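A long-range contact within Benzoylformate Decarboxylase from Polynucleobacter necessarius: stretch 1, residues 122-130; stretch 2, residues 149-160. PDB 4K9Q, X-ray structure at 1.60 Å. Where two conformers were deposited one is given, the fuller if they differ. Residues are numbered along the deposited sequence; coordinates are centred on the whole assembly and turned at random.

Stretch 1, residues 122-130: WVKWSYEPA
Stretch 2, residues 149-160: QPQGPVFLSLPL

Stretch 2 forms a strand from Val 154 to Pro 159, entered through a loop with a cis peptide bond before Pro 150; stretch 1 is extended beside it, with Ser 126 and Tyr 127 in strand geometry. Phi/psi values of -140/136 and -155/147 for this pair, and -131/129 and -119/131 for Phe 155 and Leu 156, are those of beta strands. The bridges are parallel: Ser 126 pairs with Phe 155 and Tyr 127 with Leu 156, the latter CA atoms 5.1 Å apart. Over their full touching lengths the end-to-end directions differ by 45°.

Four backbone hydrogen bonds fix this register. Lys 124 N donates to Pro 153 O (2.8 Å, 171° at the hydrogen), Phe 155 N to Trp 125 O (2.9 Å, 156°), Tyr 127 N to Phe 155 O (2.9 Å, 140°) and Ser 157 N to Tyr 127 O (2.9 Å, 170°). The donor alternates between stretches, as in a parallel ladder. CA-H...O contacts reinforce it, including Ser 126 CA to Phe 155 O at 3.2 Å and Leu 156 CA to Tyr 127 O at 3.3 Å. Pro 153 and Pro 129 lack an amide hydrogen, but Pro 153 still serves through its carbonyl.

Ser 126 (chi1 p) and Phe 155 (chi1 t, chi2 70°) share one sheet face; Ser 126 CB lies at the edge of the phenyl ring, 4.1 Å from Phe 155 CD2. On the opposite face, Leu 156 (m, t) brings CD2 4.0 Å from Tyr 127 CB and 3.8 Å from Trp 125 CZ3. Tyr 127 (chi1 t, chi2 65°) points its ring end away, so its CB makes the close side-chain contact. Trp 125 (chi1 t, chi2 53°) also places CB 4.1 Å from Val 154 CG1.

Polar side chains tie both ends. Lys 124 (m, t, p, t) points toward stretch 2, and its long chain carries NZ to Pro 150 O, a 2.7 Å hydrogen bond; a water accepts from Lys 124 NZ at 2.9 Å and donates to Gln 149 O at 3.0 Å. Lys 124 CD passes 3.6 Å from Gly 152 N, and an ideal CB on the glycine would lie only 3.1 Å from that same Lys 124 CD, a tight approach. Farther along, Ser 157 (chi1 t) donates from OG to Glu 128 OE1 at 2.6 Å, with Glu 128 at t, t, -91°. Pro 129 CG packs 4.0 Å from Leu 158 CD2. Together the stretches bury 726 Å², leaving Ser 157 O among the buried polar atoms without a hydrogen-bonding partner.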

# COMPACT_ATOMS: atom_id res chain seq x y z
N TRP A 122 -5.02 7.91 -4.60
CA TRP A 122 -5.76 8.88 -5.40
C TRP A 122 -6.13 8.45 -6.82
O TRP A 122 -6.28 9.28 -7.71
CB TRP A 122 -5.01 10.21 -5.41
CG TRP A 122 -4.84 10.75 -4.02
CD1 TRP A 122 -3.68 10.83 -3.30
CD2 TRP A 122 -5.88 11.24 -3.17
NE1 TRP A 122 -3.94 11.37 -2.06
CE2 TRP A 122 -5.28 11.62 -1.95
CE3 TRP A 122 -7.27 11.39 -3.32
CZ2 TRP A 122 -6.02 12.17 -0.89
CZ3 TRP A 122 -8.00 11.92 -2.27
CH2 TRP A 122 -7.37 12.31 -1.07
N VAL A 123 -6.30 7.14 -7.00
CA VAL A 123 -6.84 6.60 -8.25
C VAL A 123 -7.83 5.47 -7.95
O VAL A 123 -7.76 4.83 -6.90
CB VAL A 123 -5.74 6.09 -9.21
CG1 VAL A 123 -4.94 7.26 -9.76
CG2 VAL A 123 -4.81 5.10 -8.51
N LYS A 124 -8.75 5.24 -8.87
CA LYS A 124 -9.71 4.14 -8.71
C LYS A 124 -9.06 2.78 -8.98
O LYS A 124 -9.54 1.74 -8.51
CB LYS A 124 -10.91 4.34 -9.64
CG LYS A 124 -11.75 5.57 -9.30
CD LYS A 124 -12.95 5.67 -10.22
CE LYS A 124 -13.91 4.49 -10.03
NZ LYS A 124 -15.16 4.69 -10.82
N TRP A 125 -7.97 2.81 -9.73
CA TRP A 125 -7.28 1.60 -10.18
C TRP A 125 -5.90 2.01 -10.66
O TRP A 125 -5.74 3.07 -11.28
CB TRP A 125 -8.05 0.94 -11.32
CG TRP A 125 -7.47 -0.38 -11.81
CD1 TRP A 125 -7.17 -1.48 -11.06
CD2 TRP A 125 -7.17 -0.73 -13.17
NE1 TRP A 125 -6.68 -2.49 -11.87
CE2 TRP A 125 -6.67 -2.05 -13.17
CE3 TRP A 125 -7.26 -0.04 -14.39
CZ2 TRP A 125 -6.26 -2.70 -14.33
CZ3 TRP A 125 -6.86 -0.69 -15.54
CH2 TRP A 125 -6.37 -2.01 -15.51
N SER A 126 -4.91 1.18 -10.37
CA SER A 126 -3.55 1.41 -10.85
C SER A 126 -2.96 0.08 -11.28
O SER A 126 -3.11 -0.94 -10.60
CB SER A 126 -2.70 2.08 -9.77
OG SER A 126 -2.64 1.27 -8.61
N TYR A 127 -2.30 0.07 -12.43
CA TYR A 127 -1.91 -1.20 -13.04
C TYR A 127 -0.71 -1.08 -13.96
O TYR A 127 -0.54 -0.08 -14.65
CB TYR A 127 -3.10 -1.71 -13.85
CG TYR A 127 -3.11 -3.17 -14.20
CD1 TYR A 127 -3.22 -4.14 -13.21
CD2 TYR A 127 -3.09 -3.58 -15.53
CE1 TYR A 127 -3.27 -5.49 -13.54
CE2 TYR A 127 -3.14 -4.93 -15.86
CZ TYR A 127 -3.23 -5.87 -14.87
OH TYR A 127 -3.28 -7.21 -15.20
N GLU A 128 0.09 -2.13 -13.99
CA GLU A 128 1.17 -2.27 -14.97
C GLU A 128 0.95 -3.60 -15.70
O GLU A 128 1.14 -4.65 -15.11
CB GLU A 128 2.52 -2.26 -14.25
CG GLU A 128 3.76 -2.20 -15.15
CD GLU A 128 5.02 -1.83 -14.37
OE1 GLU A 128 5.34 -0.63 -14.28
OE2 GLU A 128 5.70 -2.74 -13.84
N PRO A 129 0.53 -3.55 -16.98
CA PRO A 129 0.13 -4.80 -17.67
C PRO A 129 1.18 -5.91 -17.59
O PRO A 129 2.39 -5.65 -17.65
CB PRO A 129 -0.07 -4.34 -19.12
CG PRO A 129 -0.53 -2.91 -18.97
CD PRO A 129 0.32 -2.37 -17.84
N ALA A 130 0.72 -7.15 -17.45
CA ALA A 130 1.59 -8.29 -17.24
C ALA A 130 2.32 -8.73 -18.52
O ALA A 130 3.25 -9.52 -18.45
CB ALA A 130 0.80 -9.47 -16.64
N GLN A 149 -19.80 5.08 -12.34
CA GLN A 149 -20.04 5.96 -11.20
C GLN A 149 -19.55 5.29 -9.91
O GLN A 149 -19.70 4.08 -9.75
CB GLN A 149 -21.54 6.23 -11.12
CG GLN A 149 -21.92 7.53 -10.48
CD GLN A 149 -23.32 7.94 -10.86
OE1 GLN A 149 -24.29 7.27 -10.51
NE2 GLN A 149 -23.43 9.05 -11.60
N PRO A 150 -18.94 6.06 -8.99
CA PRO A 150 -18.56 7.47 -9.09
C PRO A 150 -17.31 7.58 -9.95
O PRO A 150 -16.32 6.88 -9.71
CB PRO A 150 -18.23 7.84 -7.63
CG PRO A 150 -17.73 6.57 -7.04
CD PRO A 150 -18.52 5.46 -7.71
N GLN A 151 -17.35 8.44 -10.97
CA GLN A 151 -16.24 8.52 -11.90
C GLN A 151 -14.96 9.04 -11.24
O GLN A 151 -15.00 9.68 -10.18
CB GLN A 151 -16.63 9.36 -13.13
CG GLN A 151 -17.85 8.81 -13.87
CD GLN A 151 -18.18 9.60 -15.12
OE1 GLN A 151 -17.96 10.82 -15.18
NE2 GLN A 151 -18.71 8.92 -16.14
N GLY A 152 -13.82 8.75 -11.85
CA GLY A 152 -12.55 9.15 -11.27
C GLY A 152 -11.37 8.64 -12.05
O GLY A 152 -11.52 7.84 -12.98
N PRO A 153 -10.17 9.13 -11.71
CA PRO A 153 -8.97 8.82 -12.50
C PRO A 153 -8.41 7.43 -12.23
O PRO A 153 -8.58 6.87 -11.14
CB PRO A 153 -7.97 9.89 -12.06
CG PRO A 153 -8.37 10.21 -10.66
CD PRO A 153 -9.88 10.10 -10.63
N VAL A 154 -7.74 6.89 -13.24
CA VAL A 154 -7.05 5.61 -13.14
C VAL A 154 -5.62 5.77 -13.67
O VAL A 154 -5.32 6.75 -14.37
CB VAL A 154 -7.78 4.52 -13.95
CG1 VAL A 154 -9.17 4.28 -13.39
CG2 VAL A 154 -7.86 4.92 -15.41
N PHE A 155 -4.74 4.83 -13.34
CA PHE A 155 -3.34 4.95 -13.71
C PHE A 155 -2.81 3.68 -14.36
O PHE A 155 -2.97 2.58 -13.82
CB PHE A 155 -2.47 5.28 -12.48
CG PHE A 155 -0.99 5.24 -12.76
CD1 PHE A 155 -0.41 6.22 -13.55
CD2 PHE A 155 -0.19 4.23 -12.26
CE1 PHE A 155 0.96 6.20 -13.83
CE2 PHE A 155 1.18 4.21 -12.54
CZ PHE A 155 1.75 5.19 -13.33
N LEU A 156 -2.18 3.84 -15.53
CA LEU A 156 -1.47 2.74 -16.20
C LEU A 156 0.01 3.07 -16.34
O LEU A 156 0.37 4.16 -16.81
CB LEU A 156 -2.04 2.50 -17.60
CG LEU A 156 -3.49 2.05 -17.71
CD1 LEU A 156 -3.88 1.95 -19.18
CD2 LEU A 156 -3.69 0.72 -17.00
N SER A 157 0.86 2.13 -15.94
CA SER A 157 2.30 2.20 -16.12
C SER A 157 2.65 1.31 -17.30
O SER A 157 2.37 0.11 -17.28
CB SER A 157 2.99 1.70 -14.85
OG SER A 157 4.39 1.62 -15.02
N LEU A 158 3.29 1.89 -18.32
CA LEU A 158 3.43 1.24 -19.62
C LEU A 158 4.89 1.13 -20.07
O LEU A 158 5.48 2.10 -20.55
CB LEU A 158 2.58 2.00 -20.65
CG LEU A 158 1.08 2.04 -20.26
CD1 LEU A 158 0.34 3.13 -20.96
CD2 LEU A 158 0.42 0.69 -20.49
N PRO A 159 5.50 -0.05 -19.91
CA PRO A 159 6.90 -0.24 -20.33
C PRO A 159 7.13 0.14 -21.80
O PRO A 159 6.35 -0.25 -22.66
CB PRO A 159 7.12 -1.73 -20.10
CG PRO A 159 6.21 -2.06 -18.95
CD PRO A 159 4.97 -1.22 -19.18
N LEU A 160 8.21 0.85 -22.08
CA LEU A 160 8.39 1.51 -23.38
C LEU A 160 8.52 0.53 -24.54
O LEU A 160 8.22 0.87 -25.69
CB LEU A 160 9.60 2.44 -23.35
CG LEU A 160 10.96 1.76 -23.22
CD1 LEU A 160 11.55 1.54 -24.62
CD2 LEU A 160 11.90 2.61 -22.38
O HOH W 1 -17.03 2.77 -9.85